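Local coordinates for protein endoglucanase family 5 (Clostridium acetobutylicum ATCC 824, PDB 6PZ7) that probably hydrolyses internal beta-1,4-glucan linkages in cellulose and related plant polysaccharides, as a broad-specificity endoglucanase of glycoside hydrolase family 5, at residues A[168-179]-A[206-216]. Numbering follows the deposited sequence. Where two conformers were deposited one is given.
Sequences NKFNLTAVNTIR and DLVIPNNDKRV
Residues 168-179 lie within a longer helix, and the irregular loop 206-216 runs along it in the same sense, closest where the CA atoms of Leu172 and Pro210 lie 4.7 Å apart. At one end the Asn168 amide bridges two backbone groups of the loop: ND2 donates almost straight to Asp206 O (2.9 Å, 169°), while Val208 N reaches OD1 at 3.0 Å from above the carbonyl plane. One water donates to Asn168 OD1 and Val208 O and accepts from Asn171 ND2, an amide also bonded to Thr143 OG1 and Pro193 O; another links Asn168 O to Val208 O. The Pro210 ring packs against the helix, its CG 3.7 Å from Asn171 O and 3.8 Å from Val175 CG2, its CB beside Leu172 CD1. Further on, Asn211 ND2 donates to Asn176 OD1 (2.8 Å), the two amide planes being only 23° apart. Arg179, its chain bent at chi2 (-108°), turns the NE and NH2 edge of its guanidinium to Asp213; both nitrogens grip OD2, with NE on the syn lone pair at 2.9 Å. Asp213 OD1 meanwhile accepts from Arg215 N in an Asx turn, which should hold the carboxylate in place. In the TIM barrel, helix 161-180, linking strands 139-142 and 190-193, packs on the loop between helix 201-206 and strand 216-221, with Arg179 NH1 also bonded to Arg188 O and Phe170 facing helix 111-132.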
ATOM      1  N   ASN A 168      -8.354  -3.639 -14.517  1.00  7.80           N
ATOM      2  CA  ASN A 168      -9.559  -2.850 -14.306  1.00  8.21           C
ATOM      3  C   ASN A 168     -10.737  -3.749 -13.950  1.00  8.32           C
ATOM      4  O   ASN A 168     -11.562  -3.401 -13.096  1.00  8.55           O
ATOM      5  CB  ASN A 168      -9.890  -2.019 -15.547  1.00  8.29           C
ATOM      6  CG  ASN A 168      -8.931  -0.855 -15.749  1.00  7.94           C
ATOM      7  OD1 ASN A 168      -8.406  -0.283 -14.777  1.00  8.60           O
ATOM      8  ND2 ASN A 168      -8.717  -0.470 -16.976  1.00  8.65           N
ATOM      9  N   LYS A 169     -10.839  -4.915 -14.605  1.00  8.54           N
ATOM     10  CA  LYS A 169     -11.900  -5.863 -14.292  0.55  8.82           C
ATOM     11  C   LYS A 169     -11.748  -6.418 -12.883  1.00  8.69           C
ATOM     12  O   LYS A 169     -12.737  -6.556 -12.157  1.00  9.30           O
ATOM     13  CB  LYS A 169     -11.906  -6.995 -15.334  0.55  9.96           C
ATOM     14  CG  LYS A 169     -11.986  -6.542 -16.806  0.55 11.90           C
ATOM     15  CD  LYS A 169     -11.976  -7.742 -17.744  0.55 17.01           C
ATOM     16  CE  LYS A 169     -11.857  -7.350 -19.201  0.55 18.21           C
ATOM     17  NZ  LYS A 169     -11.877  -8.547 -20.106  0.55 24.51           N
ATOM     18  N   PHE A 170     -10.527  -6.737 -12.482  1.00  8.64           N
ATOM     19  CA  PHE A 170     -10.314  -7.233 -11.131  1.00  7.99           C
ATOM     20  C   PHE A 170     -10.677  -6.184 -10.076  1.00  7.61           C
ATOM     21  O   PHE A 170     -11.299  -6.519  -9.059  1.00  7.80           O
ATOM     22  CB  PHE A 170      -8.855  -7.630 -10.924  1.00  8.50           C
ATOM     23  CG  PHE A 170      -8.390  -8.881 -11.661  1.00  7.49           C
ATOM     24  CD1 PHE A 170      -9.263  -9.799 -12.223  1.00  8.71           C
ATOM     25  CD2 PHE A 170      -7.042  -9.133 -11.726  1.00  7.72           C
ATOM     26  CE1 PHE A 170      -8.778 -10.937 -12.859  1.00  8.77           C
ATOM     27  CE2 PHE A 170      -6.557 -10.278 -12.351  1.00  8.99           C
ATOM     28  CZ  PHE A 170      -7.431 -11.180 -12.915  1.00  9.01           C
ATOM     29  N   ASN A 171     -10.276  -4.923 -10.283  1.00  7.29           N
ATOM     30  CA  ASN A 171     -10.625  -3.883  -9.327  1.00  7.08           C
ATOM     31  C   ASN A 171     -12.136  -3.711  -9.252  1.00  7.29           C
ATOM     32  O   ASN A 171     -12.689  -3.498  -8.165  1.00  7.78           O
ATOM     33  CB  ASN A 171      -9.943  -2.562  -9.706  1.00  7.74           C
ATOM     34  CG  ASN A 171      -8.475  -2.506  -9.302  1.00  7.04           C
ATOM     35  OD1 ASN A 171      -8.073  -3.125  -8.302  1.00  7.22           O
ATOM     36  ND2 ASN A 171      -7.684  -1.714 -10.019  1.00  7.11           N
ATOM     37  N   LEU A 172     -12.810  -3.752 -10.401  1.00  8.27           N
ATOM     38  CA  LEU A 172     -14.266  -3.639 -10.424  1.00  9.77           C
ATOM     39  C   LEU A 172     -14.921  -4.782  -9.664  1.00  8.28           C
ATOM     40  O   LEU A 172     -15.833  -4.552  -8.865  1.00  9.07           O
ATOM     41  CB  LEU A 172     -14.771  -3.630 -11.868  1.00 10.37           C
ATOM     42  CG  LEU A 172     -16.283  -3.604 -12.038  1.00 11.44           C
ATOM     43  CD1 LEU A 172     -16.872  -2.425 -11.384  1.00 13.76           C
ATOM     44  CD2 LEU A 172     -16.646  -3.660 -13.528  1.00 14.70           C
ATOM     45  N   THR A 173     -14.458  -6.012  -9.903  1.00  8.92           N
ATOM     46  CA  THR A 173     -14.978  -7.171  -9.201  1.00  9.53           C
ATOM     47  C   THR A 173     -14.821  -6.981  -7.701  1.00  8.35           C
ATOM     48  O   THR A 173     -15.748  -7.239  -6.921  1.00  8.81           O
ATOM     49  CB  THR A 173     -14.212  -8.426  -9.637  1.00  9.10           C
ATOM     50  OG1 THR A 173     -14.441  -8.701 -11.027  1.00 11.43           O
ATOM     51  CG2 THR A 173     -14.645  -9.635  -8.825  1.00 11.60           C
ATOM     52  N   ALA A 174     -13.629  -6.580  -7.266  1.00  7.89           N
ATOM     53  CA  ALA A 174     -13.396  -6.396  -5.826  1.00  7.54           C
ATOM     54  C   ALA A 174     -14.283  -5.305  -5.230  1.00  7.92           C
ATOM     55  O   ALA A 174     -14.874  -5.493  -4.169  1.00  7.80           O
ATOM     56  CB  ALA A 174     -11.927  -6.127  -5.592  1.00  7.83           C
ATOM     57  N   VAL A 175     -14.396  -4.155  -5.892  1.00  7.35           N
ATOM     58  CA  VAL A 175     -15.254  -3.082  -5.388  1.00  8.80           C
ATOM     59  C   VAL A 175     -16.700  -3.548  -5.299  1.00  7.98           C
ATOM     60  O   VAL A 175     -17.384  -3.324  -4.291  1.00  8.90           O
ATOM     61  CB  VAL A 175     -15.126  -1.804  -6.244  1.00  8.15           C
ATOM     62  CG1 VAL A 175     -16.242  -0.833  -5.928  1.00  9.45           C
ATOM     63  CG2 VAL A 175     -13.751  -1.149  -6.024  1.00  8.71           C
ATOM     64  N   ASN A 176     -17.212  -4.190  -6.361  1.00  8.93           N
ATOM     65  CA  ASN A 176     -18.602  -4.634  -6.324  1.00  9.76           C
ATOM     66  C   ASN A 176     -18.826  -5.658  -5.208  1.00  9.12           C
ATOM     67  O   ASN A 176     -19.856  -5.646  -4.524  1.00  9.50           O
ATOM     68  CB  ASN A 176     -19.011  -5.238  -7.667  1.00 10.58           C
ATOM     69  CG  ASN A 176     -19.321  -4.188  -8.732  1.00 10.98           C
ATOM     70  OD1 ASN A 176     -19.588  -3.045  -8.431  1.00 13.28           O
ATOM     71  ND2 ASN A 176     -19.298  -4.614  -9.986  1.00 13.71           N
ATOM     72  N   THR A 177     -17.884  -6.579  -5.038  1.00  8.53           N
ATOM     73  CA  THR A 177     -18.002  -7.594  -3.988  1.00  9.29           C
ATOM     74  C   THR A 177     -18.009  -6.952  -2.607  1.00  8.80           C
ATOM     75  O   THR A 177     -18.833  -7.290  -1.755  1.00  9.70           O
ATOM     76  CB  THR A 177     -16.862  -8.593  -4.099  1.00 10.02           C
ATOM     77  OG1 THR A 177     -16.915  -9.266  -5.363  1.00 11.20           O
ATOM     78  CG2 THR A 177     -16.872  -9.630  -3.007  1.00 11.62           C
ATOM     79  N   ILE A 178     -17.096  -6.013  -2.366  1.00  8.21           N
ATOM     80  CA  ILE A 178     -17.079  -5.288  -1.100  1.00  8.78           C
ATOM     81  C   ILE A 178     -18.426  -4.631  -0.867  1.00  8.56           C
ATOM     82  O   ILE A 178     -19.039  -4.756   0.213  1.00  9.49           O
ATOM     83  CB  ILE A 178     -15.925  -4.265  -1.104  1.00  8.36           C
ATOM     84  CG1 ILE A 178     -14.568  -4.979  -1.009  1.00  7.85           C
ATOM     85  CG2 ILE A 178     -16.126  -3.253   0.021  1.00  8.60           C
ATOM     86  CD1 ILE A 178     -13.400  -4.166  -1.485  1.00  8.40           C
ATOM     87  N   ARG A 179     -18.875  -3.833  -1.824  1.00  9.53           N
ATOM     88  CA  ARG A 179     -20.094  -3.051  -1.606  1.00 10.31           C
ATOM     89  C   ARG A 179     -21.315  -3.946  -1.402  1.00 11.34           C
ATOM     90  O   ARG A 179     -22.213  -3.590  -0.629  1.00 12.53           O
ATOM     91  CB  ARG A 179     -20.305  -2.094  -2.771  1.00 12.75           C
ATOM     92  CG  ARG A 179     -19.187  -1.046  -2.942  1.00 13.43           C
ATOM     93  CD  ARG A 179     -19.624   0.339  -2.560  1.00 10.62           C
ATOM     94  NE  ARG A 179     -18.595   1.331  -2.787  1.00 11.50           N
ATOM     95  CZ  ARG A 179     -17.724   1.769  -1.869  1.00  9.06           C
ATOM     96  NH1 ARG A 179     -17.748   1.284  -0.634  1.00 10.00           N
ATOM     97  NH2 ARG A 179     -16.808   2.668  -2.184  1.00 10.16           N
ATOM     98  N   ASP A 206      -4.476   4.113 -18.376  1.00  8.02           N
ATOM     99  CA  ASP A 206      -5.424   3.059 -18.654  1.00  9.09           C
ATOM    100  C   ASP A 206      -6.288   2.670 -17.462  1.00  7.87           C
ATOM    101  O   ASP A 206      -7.266   1.925 -17.643  1.00  9.45           O
ATOM    102  CB  ASP A 206      -4.753   1.805 -19.237  1.00  9.81           C
ATOM    103  CG  ASP A 206      -4.346   1.951 -20.693  1.00 16.80           C
ATOM    104  OD1 ASP A 206      -4.678   2.988 -21.329  1.00 16.20           O
ATOM    105  OD2 ASP A 206      -3.713   0.986 -21.219  1.00 16.33           O
ATOM    106  N   LEU A 207      -5.997   3.187 -16.273  1.00  8.37           N
ATOM    107  CA  LEU A 207      -6.805   2.912 -15.099  0.54  7.73           C
ATOM    108  C   LEU A 207      -8.222   3.422 -15.303  1.00  8.85           C
ATOM    109  O   LEU A 207      -8.429   4.572 -15.696  1.00 10.63           O
ATOM    110  CB  LEU A 207      -6.175   3.597 -13.896  0.54  8.69           C
ATOM    111  CG  LEU A 207      -6.798   3.236 -12.562  0.54  7.22           C
ATOM    112  CD1 LEU A 207      -6.447   1.810 -12.180  0.54  6.53           C
ATOM    113  CD2 LEU A 207      -6.346   4.193 -11.495  0.54 10.17           C
ATOM    114  N   VAL A 208      -9.191   2.578 -14.976  1.00  8.45           N
ATOM    115  CA  VAL A 208     -10.607   2.939 -14.923  1.00  9.25           C
ATOM    116  C   VAL A 208     -11.066   2.802 -13.483  1.00  8.13           C
ATOM    117  O   VAL A 208     -10.910   1.740 -12.876  1.00  8.97           O
ATOM    118  CB  VAL A 208     -11.456   2.062 -15.862  1.00  8.37           C
ATOM    119  CG1 VAL A 208     -12.940   2.371 -15.666  1.00 10.72           C
ATOM    120  CG2 VAL A 208     -11.013   2.287 -17.286  1.00 10.24           C
ATOM    121  N   ILE A 209     -11.628   3.862 -12.924  1.00  9.43           N
ATOM    122  CA  ILE A 209     -12.182   3.787 -11.569  1.00 10.35           C
ATOM    123  C   ILE A 209     -13.458   2.947 -11.579  1.00  9.78           C
ATOM    124  O   ILE A 209     -14.414   3.311 -12.283  1.00 11.20           O
ATOM    125  CB  ILE A 209     -12.490   5.202 -11.042  1.00 11.45           C
ATOM    126  CG1 ILE A 209     -11.242   6.069 -11.014  1.00 10.99           C
ATOM    127  CG2 ILE A 209     -13.172   5.127  -9.661  1.00 12.24           C
ATOM    128  CD1 ILE A 209     -10.197   5.665  -9.967  1.00 15.99           C
ATOM    129  N   PRO A 210     -13.543   1.850 -10.829  1.00  9.45           N
ATOM    130  CA  PRO A 210     -14.756   1.014 -10.838  1.00 11.09           C
ATOM    131  C   PRO A 210     -16.023   1.814 -10.614  1.00 11.24           C
ATOM    132  O   PRO A 210     -16.150   2.542  -9.607  1.00 11.23           O
ATOM    133  CB  PRO A 210     -14.514   0.024  -9.682  1.00 12.07           C
ATOM    134  CG  PRO A 210     -13.023  -0.128  -9.631  1.00 10.61           C
ATOM    135  CD  PRO A 210     -12.495   1.280  -9.951  1.00  9.83           C
ATOM    136  N   ASN A 211     -16.966   1.715 -11.560  1.00 11.50           N
ATOM    137  CA  ASN A 211     -18.276   2.364 -11.465  1.00 11.90           C
ATOM    138  C   ASN A 211     -18.196   3.878 -11.328  1.00 12.22           C
ATOM    139  O   ASN A 211     -19.171   4.524 -10.944  1.00 12.69           O
ATOM    140  CB  ASN A 211     -19.108   1.795 -10.306  1.00 12.30           C
ATOM    141  CG  ASN A 211     -19.303   0.317 -10.407  1.00 12.12           C
ATOM    142  OD1 ASN A 211     -19.662  -0.201 -11.470  1.00 14.92           O
ATOM    143  ND2 ASN A 211     -19.076  -0.407  -9.314  1.00 12.20           N
ATOM    144  N   ASN A 212     -17.032   4.482 -11.610  1.00 11.98           N
ATOM    145  CA  ASN A 212     -16.822   5.904 -11.307  1.00 12.41           C
ATOM    146  C   ASN A 212     -17.252   6.203  -9.864  1.00 12.16           C
ATOM    147  O   ASN A 212     -17.809   7.251  -9.570  1.00 13.49           O
ATOM    148  CB  ASN A 212     -17.549   6.813 -12.321  1.00 14.17           C
ATOM    149  CG  ASN A 212     -16.923   8.193 -12.418  1.00 16.18           C
ATOM    150  OD1 ASN A 212     -15.907   8.483 -11.796  1.00 16.17           O
ATOM    151  ND2 ASN A 212     -17.520   9.061 -13.241  1.00 20.11           N
ATOM    152  N   ASP A 213     -16.914   5.283  -8.956  1.00 12.44           N
ATOM    153  CA  ASP A 213     -17.290   5.379  -7.541  1.00 11.49           C
ATOM    154  C   ASP A 213     -16.541   6.532  -6.886  1.00 11.51           C
ATOM    155  O   ASP A 213     -15.310   6.588  -6.897  1.00 11.90           O
ATOM    156  CB  ASP A 213     -16.932   4.031  -6.932  1.00 11.70           C
ATOM    157  CG  ASP A 213     -17.372   3.835  -5.485  1.00 12.19           C
ATOM    158  OD1 ASP A 213     -17.242   4.763  -4.663  1.00 13.47           O
ATOM    159  OD2 ASP A 213     -17.847   2.725  -5.196  1.00 15.57           O
ATOM    160  N   LYS A 214     -17.307   7.450  -6.270  1.00 12.29           N
ATOM    161  CA  LYS A 214     -16.724   8.649  -5.678  1.00 13.12           C
ATOM    162  C   LYS A 214     -15.905   8.373  -4.423  1.00 10.78           C
ATOM    163  O   LYS A 214     -15.212   9.274  -3.944  1.00 13.31           O
ATOM    164  CB  LYS A 214     -17.807   9.689  -5.352  1.00 14.44           C
ATOM    165  CG  LYS A 214     -18.736   9.274  -4.215  1.00 15.84           C
ATOM    166  CD  LYS A 214     -19.822  10.334  -3.942  1.00 20.35           C
ATOM    167  CE  LYS A 214     -20.752   9.889  -2.833  1.00 20.03           C
ATOM    168  NZ  LYS A 214     -21.896  10.850  -2.633  1.00 24.17           N
ATOM    169  N   ARG A 215     -15.989   7.162  -3.893  1.00  9.11           N
ATOM    170  CA  ARG A 215     -15.262   6.782  -2.694  1.00  8.47           C
ATOM    171  C   ARG A 215     -14.070   5.887  -2.989  1.00  8.98           C
ATOM    172  O   ARG A 215     -13.560   5.210  -2.085  1.00  9.98           O
ATOM    173  CB  ARG A 215     -16.222   6.155  -1.690  1.00  9.65           C
ATOM    174  CG  ARG A 215     -17.223   7.169  -1.144  1.00 11.46           C
ATOM    175  CD  ARG A 215     -17.876   6.678   0.116  1.00 15.60           C
ATOM    176  NE  ARG A 215     -18.848   7.629   0.666  1.00 20.99           N
ATOM    177  CZ  ARG A 215     -20.114   7.680   0.304  1.00 26.03           C
ATOM    178  NH1 ARG A 215     -20.588   6.852  -0.616  1.00 23.91           N
ATOM    179  NH2 ARG A 215     -20.915   8.577   0.874  1.00 25.26           N
ATOM    180  N   VAL A 216     -13.612   5.866  -4.237  1.00  8.06           N
ATOM    181  CA  VAL A 216     -12.412   5.144  -4.636  1.00  7.45           C
ATOM    182  C   VAL A 216     -11.229   6.086  -4.766  1.00  8.14           C
ATOM    183  O   VAL A 216     -11.353   7.182  -5.342  1.00 10.06           O
ATOM    184  CB  VAL A 216     -12.653   4.328  -5.921  1.00  8.79           C
ATOM    185  CG1 VAL A 216     -11.316   3.801  -6.501  1.00  8.90           C
ATOM    186  CG2 VAL A 216     -13.589   3.170  -5.646  1.00 10.09           C
TER
HETATM  187  O   HOH W   1      -9.040  -0.207 -12.101  1.00  9.38           O
HETATM  188  O   HOH W   2     -12.390  -0.732 -13.021  1.00  9.90           O
HETATM  189  O   HOH W   3     -20.476  -2.679 -11.877  1.00 16.10           O